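Local coordinates for protein thiamine-phosphate synthase (Pyrococcus furiosus, PDB 1XI3) that probably condenses a thiazole phosphate with a pyrimidine pyrophosphate to make thiamine phosphate, the coupling step of thiamine biosynthesis, using magnesium, at residues Ala71-Asp76 / Val85-Val90; Asp130-Gly135 / Val161-Val166. All blocks are in the same frame, centred on the assembly; numbering follows the deposited sequence.

Interaction 1: residues Ala71-Asp76 / Val85-Val90; sequences ALFFVD and VDADGV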
# COMPACT_ATOMS: atom_id res chain seq x y z
N ALA A 71 15.82 -14.11 11.95
CA ALA A 71 15.35 -12.81 12.44
C ALA A 71 13.93 -12.57 11.97
O ALA A 71 13.50 -13.04 10.93
CB ALA A 71 16.25 -11.70 12.00
N LEU A 72 13.20 -11.83 12.81
CA LEU A 72 11.88 -11.36 12.44
C LEU A 72 11.98 -10.24 11.38
O LEU A 72 12.94 -9.45 11.35
CB LEU A 72 11.16 -10.84 13.67
CG LEU A 72 10.70 -11.91 14.69
CD1 LEU A 72 9.93 -11.30 15.86
CD2 LEU A 72 9.92 -13.03 14.00
N PHE A 73 10.94 -10.19 10.53
CA PHE A 73 10.84 -9.22 9.44
C PHE A 73 9.49 -8.51 9.46
O PHE A 73 8.42 -9.14 9.36
CB PHE A 73 11.03 -9.90 8.10
CG PHE A 73 11.04 -8.97 6.94
CD1 PHE A 73 11.72 -7.76 7.00
CD2 PHE A 73 10.36 -9.28 5.78
CE1 PHE A 73 11.68 -6.86 5.91
CE2 PHE A 73 10.37 -8.36 4.65
CZ PHE A 73 11.05 -7.19 4.77
N PHE A 74 9.56 -7.17 9.58
CA PHE A 74 8.39 -6.32 9.59
C PHE A 74 8.46 -5.35 8.47
O PHE A 74 9.54 -4.94 8.05
CB PHE A 74 8.38 -5.49 10.91
CG PHE A 74 8.22 -6.36 12.10
CD1 PHE A 74 6.96 -6.84 12.46
CD2 PHE A 74 9.34 -6.81 12.80
CE1 PHE A 74 6.85 -7.72 13.55
CE2 PHE A 74 9.21 -7.66 13.89
CZ PHE A 74 7.97 -8.12 14.23
N VAL A 75 7.28 -4.95 7.98
CA VAL A 75 7.16 -3.85 7.03
C VAL A 75 6.45 -2.67 7.70
O VAL A 75 5.42 -2.86 8.33
CB VAL A 75 6.39 -4.29 5.76
CG1 VAL A 75 6.26 -3.13 4.78
CG2 VAL A 75 7.11 -5.46 5.10
N ASP A 76 7.00 -1.46 7.53
CA ASP A 76 6.34 -0.25 8.04
C ASP A 76 5.13 0.07 7.16
O ASP A 76 5.27 0.09 5.93
CB ASP A 76 7.27 0.94 8.04
CG ASP A 76 6.66 2.13 8.74
OD1 ASP A 76 6.70 3.21 8.15
OD2 ASP A 76 6.13 1.95 9.84
N VAL A 85 5.12 -10.41 0.64
CA VAL A 85 6.48 -10.96 0.92
C VAL A 85 6.54 -11.93 2.12
O VAL A 85 7.62 -12.42 2.48
CB VAL A 85 7.53 -9.84 1.04
CG1 VAL A 85 7.43 -8.90 -0.15
CG2 VAL A 85 7.45 -9.13 2.38
N ASP A 86 5.37 -12.25 2.69
CA ASP A 86 5.26 -13.13 3.85
C ASP A 86 6.09 -12.66 5.01
O ASP A 86 6.73 -13.41 5.73
CB ASP A 86 5.62 -14.57 3.48
CG ASP A 86 5.02 -15.59 4.44
OD1 ASP A 86 5.54 -16.75 4.45
OD2 ASP A 86 4.07 -15.27 5.20
N ALA A 87 6.05 -11.36 5.25
CA ALA A 87 6.67 -10.83 6.44
C ALA A 87 6.02 -11.35 7.69
O ALA A 87 4.84 -11.79 7.66
CB ALA A 87 6.60 -9.30 6.42
N ASP A 88 6.75 -11.31 8.80
CA ASP A 88 6.21 -11.70 10.08
C ASP A 88 5.14 -10.72 10.58
O ASP A 88 4.23 -11.12 11.29
CB ASP A 88 7.31 -11.86 11.09
CG ASP A 88 8.32 -12.93 10.66
OD1 ASP A 88 7.91 -14.12 10.52
OD2 ASP A 88 9.47 -12.60 10.43
N GLY A 89 5.29 -9.44 10.20
CA GLY A 89 4.36 -8.43 10.71
C GLY A 89 4.44 -7.11 10.00
O GLY A 89 5.18 -6.93 9.03
N VAL A 90 3.66 -6.19 10.53
CA VAL A 90 3.58 -4.82 10.00
C VAL A 90 3.59 -3.86 11.21
O VAL A 90 3.06 -4.19 12.27
CB VAL A 90 2.29 -4.62 9.16
CG1 VAL A 90 1.04 -4.88 10.01
CG2 VAL A 90 2.28 -3.26 8.50
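Asp88 reaches across to the start of strand 72-76 and takes the backbone N-H of Phe73 on OD2, at 2.8 Å from Phe73 N, through the anti lone pair. With CG beside its own backbone N (chi1 -60°), that carbon is carried toward strand 72-76, near Phe73 N. The same oxygen forms a salt bridge with Arg63 of helix 52-68, and the side chain crosses that of Leu72 at about a right angle, Leu72 CD2 lying 3.6 Å from Asp88 OD2. In return Phe73 O accepts Gly89 N at 3.3 Å and, more weakly, Asp88 N. An alanine in place of Asp88 would probably leave Phe73 N without its carboxylate acceptor and Arg63 without this charge partner. The Phe73 ring, its CG anti to the backbone N (chi1 -176°), stands on the helix side of the sheet: Val85 CG2 meets its edge at CE2, 3.8 Å away, and Ala87 CB approaches CD2 obliquely. Val75 continues the same face, its CG2 4.1 Å from Ala87 CB, while its N-H bonds to Gly89 O at 3.1 Å. Phe74, between Phe73 and Val75 in sequence, points into the barrel, its CD1 3.5 Å from Gly89 CA. Two neighbouring parallel strands joined through helix 79-85, which closes with a Schellman motif at Asp86, form a beta-alpha-beta unit of the TIM barrel.

Interaction 2: residues Asp130-Gly135 / Val161-Val166; sequences DYLGAG and VKIPVV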
# COMPACT_ATOMS: atom_id res chain seq x y z
N ASP A 130 0.31 -6.42 19.02
CA ASP A 130 1.18 -7.43 19.62
C ASP A 130 2.39 -6.86 20.33
O ASP A 130 2.88 -7.45 21.29
CB ASP A 130 1.62 -8.41 18.52
CG ASP A 130 0.46 -9.18 17.96
OD1 ASP A 130 0.11 -9.02 16.78
OD2 ASP A 130 -0.16 -9.94 18.74
N TYR A 131 2.90 -5.73 19.85
CA TYR A 131 3.94 -4.99 20.55
C TYR A 131 3.81 -3.53 20.23
O TYR A 131 3.07 -3.14 19.33
CB TYR A 131 5.37 -5.50 20.21
CG TYR A 131 5.83 -5.16 18.81
CD1 TYR A 131 5.48 -5.97 17.70
CD2 TYR A 131 6.57 -4.02 18.56
CE1 TYR A 131 5.88 -5.64 16.40
CE2 TYR A 131 6.97 -3.68 17.26
CZ TYR A 131 6.61 -4.48 16.19
OH TYR A 131 6.99 -4.09 14.92
N LEU A 132 4.52 -2.74 21.02
CA LEU A 132 4.53 -1.29 20.86
C LEU A 132 5.90 -0.83 20.48
O LEU A 132 6.91 -1.30 21.02
CB LEU A 132 4.17 -0.56 22.18
CG LEU A 132 2.83 -0.94 22.79
CD1 LEU A 132 2.60 -0.08 24.04
CD2 LEU A 132 1.72 -0.75 21.81
N GLY A 133 5.94 0.13 19.55
CA GLY A 133 7.10 0.96 19.32
C GLY A 133 6.84 2.29 20.03
O GLY A 133 6.14 3.12 19.50
N ALA A 134 7.44 2.46 21.21
CA ALA A 134 7.17 3.66 22.07
C ALA A 134 8.28 4.66 21.90
O ALA A 134 9.45 4.37 22.14
CB ALA A 134 7.03 3.26 23.52
N GLY A 135 7.94 5.87 21.42
CA GLY A 135 8.93 6.90 21.23
C GLY A 135 8.28 8.25 20.97
O GLY A 135 7.09 8.38 21.11
N VAL A 161 1.52 -1.31 30.44
CA VAL A 161 1.04 -2.29 29.46
C VAL A 161 1.67 -3.65 29.70
O VAL A 161 2.70 -3.75 30.34
CB VAL A 161 1.32 -1.87 27.98
CG1 VAL A 161 0.79 -0.50 27.72
CG2 VAL A 161 2.82 -1.94 27.66
N LYS A 162 1.02 -4.69 29.17
CA LYS A 162 1.44 -6.08 29.37
C LYS A 162 2.12 -6.69 28.14
O LYS A 162 2.77 -7.73 28.25
CB LYS A 162 0.22 -6.92 29.72
CG LYS A 162 -0.44 -6.47 31.00
N ILE A 163 1.94 -6.05 26.98
CA ILE A 163 2.59 -6.49 25.75
C ILE A 163 4.02 -5.93 25.64
O ILE A 163 4.39 -4.96 26.32
CB ILE A 163 1.79 -6.08 24.48
CG1 ILE A 163 1.51 -4.55 24.43
CG2 ILE A 163 0.47 -6.85 24.38
CD1 ILE A 163 0.94 -4.05 23.15
N PRO A 164 4.88 -6.58 24.81
CA PRO A 164 6.22 -6.09 24.67
C PRO A 164 6.31 -4.67 24.16
O PRO A 164 5.49 -4.24 23.36
CB PRO A 164 6.84 -7.03 23.65
CG PRO A 164 6.03 -8.28 23.75
CD PRO A 164 4.66 -7.82 24.05
N VAL A 165 7.32 -3.98 24.66
CA VAL A 165 7.59 -2.58 24.30
C VAL A 165 9.02 -2.47 23.77
O VAL A 165 9.98 -2.87 24.44
CB VAL A 165 7.41 -1.64 25.52
CG1 VAL A 165 7.71 -0.17 25.11
CG2 VAL A 165 6.04 -1.82 26.15
N VAL A 166 9.14 -1.93 22.54
CA VAL A 166 10.41 -1.59 21.94
C VAL A 166 10.54 -0.06 21.97
O VAL A 166 9.66 0.66 21.49
CB VAL A 166 10.48 -2.08 20.49
CG1 VAL A 166 11.79 -1.72 19.88
CG2 VAL A 166 10.26 -3.60 20.45
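Leu132 packs its branched end into the loop before the next strand, CD1 meeting both methyls of Val161 tip to tip while CD2 lies 3.6 Å from Ile163 CD1. The Ile163 side chain crosses it at about a right angle. A chi1 of 55° sets Ile163 CG1 between backbone N and carbonyl carbon, on the Leu132 side, where it approaches Leu132 CG. Ile163 CB rests 3.6 Å from Asp130 O. Next to it Pro164 sets its ring carbon CD 3.3 Å from the same carbonyl oxygen. Three backbone bonds join the segments in parallel register. Leu132 N binds Pro164 O, and Ala134 N binds Val166 O. Between these two, Val166 N meets Leu132 O at 2.8 Å, nearly straight. Farther along, Ala134 CB touches Val165 CG1 at 3.8 Å on the side that also carries Leu132. Tyr131 and Val166 face the other way, into the barrel, where Val166 CG2 comes obliquely upon the tyrosine ring at CD2, 4.2 Å off, and the Tyr131 hydroxyl is hydrogen-bonded to that of Tyr18. This is the pairing of adjacent strands 131-135 and 165-168 in a TIM barrel, alternate residues turning to the interior and to the helices. Strand 131-135 is flanked on its far side by strand 110-115, to which Tyr131 and Gly133 bond through their backbones. Outside the sheet, Leu132 is covered by Ala121 and Ala124 of helix 118-127 and by Ile157 of helix 150-160, Ala134 by Leu154; Val161, just past the end of helix 150-160, also packs on Leu122.

Both contacts are buried pairings of neighbouring parallel strands in one eight-stranded barrel, their centres about 16 Å apart, yet they share no strand. Interaction 1 closes along the chain before interaction 2 opens. The two meet inside the barrel, where the rings of Phe74 and Tyr131 pack edge-to-face, Phe74 CE1 3.7 Å from Tyr131 CE1. Their chemistry differs at the strand starts: in interaction 1 a carboxylate, backed by an arginine, supplements the backbone ladder, whereas interaction 2 crosses by backbone bonds and surrounds them with aliphatic packing. Aromatic bulk also sits differently, Phe73 packing against helix 52-68 in interaction 1, where interaction 2 offers Leu132 and Ala134 to its helices.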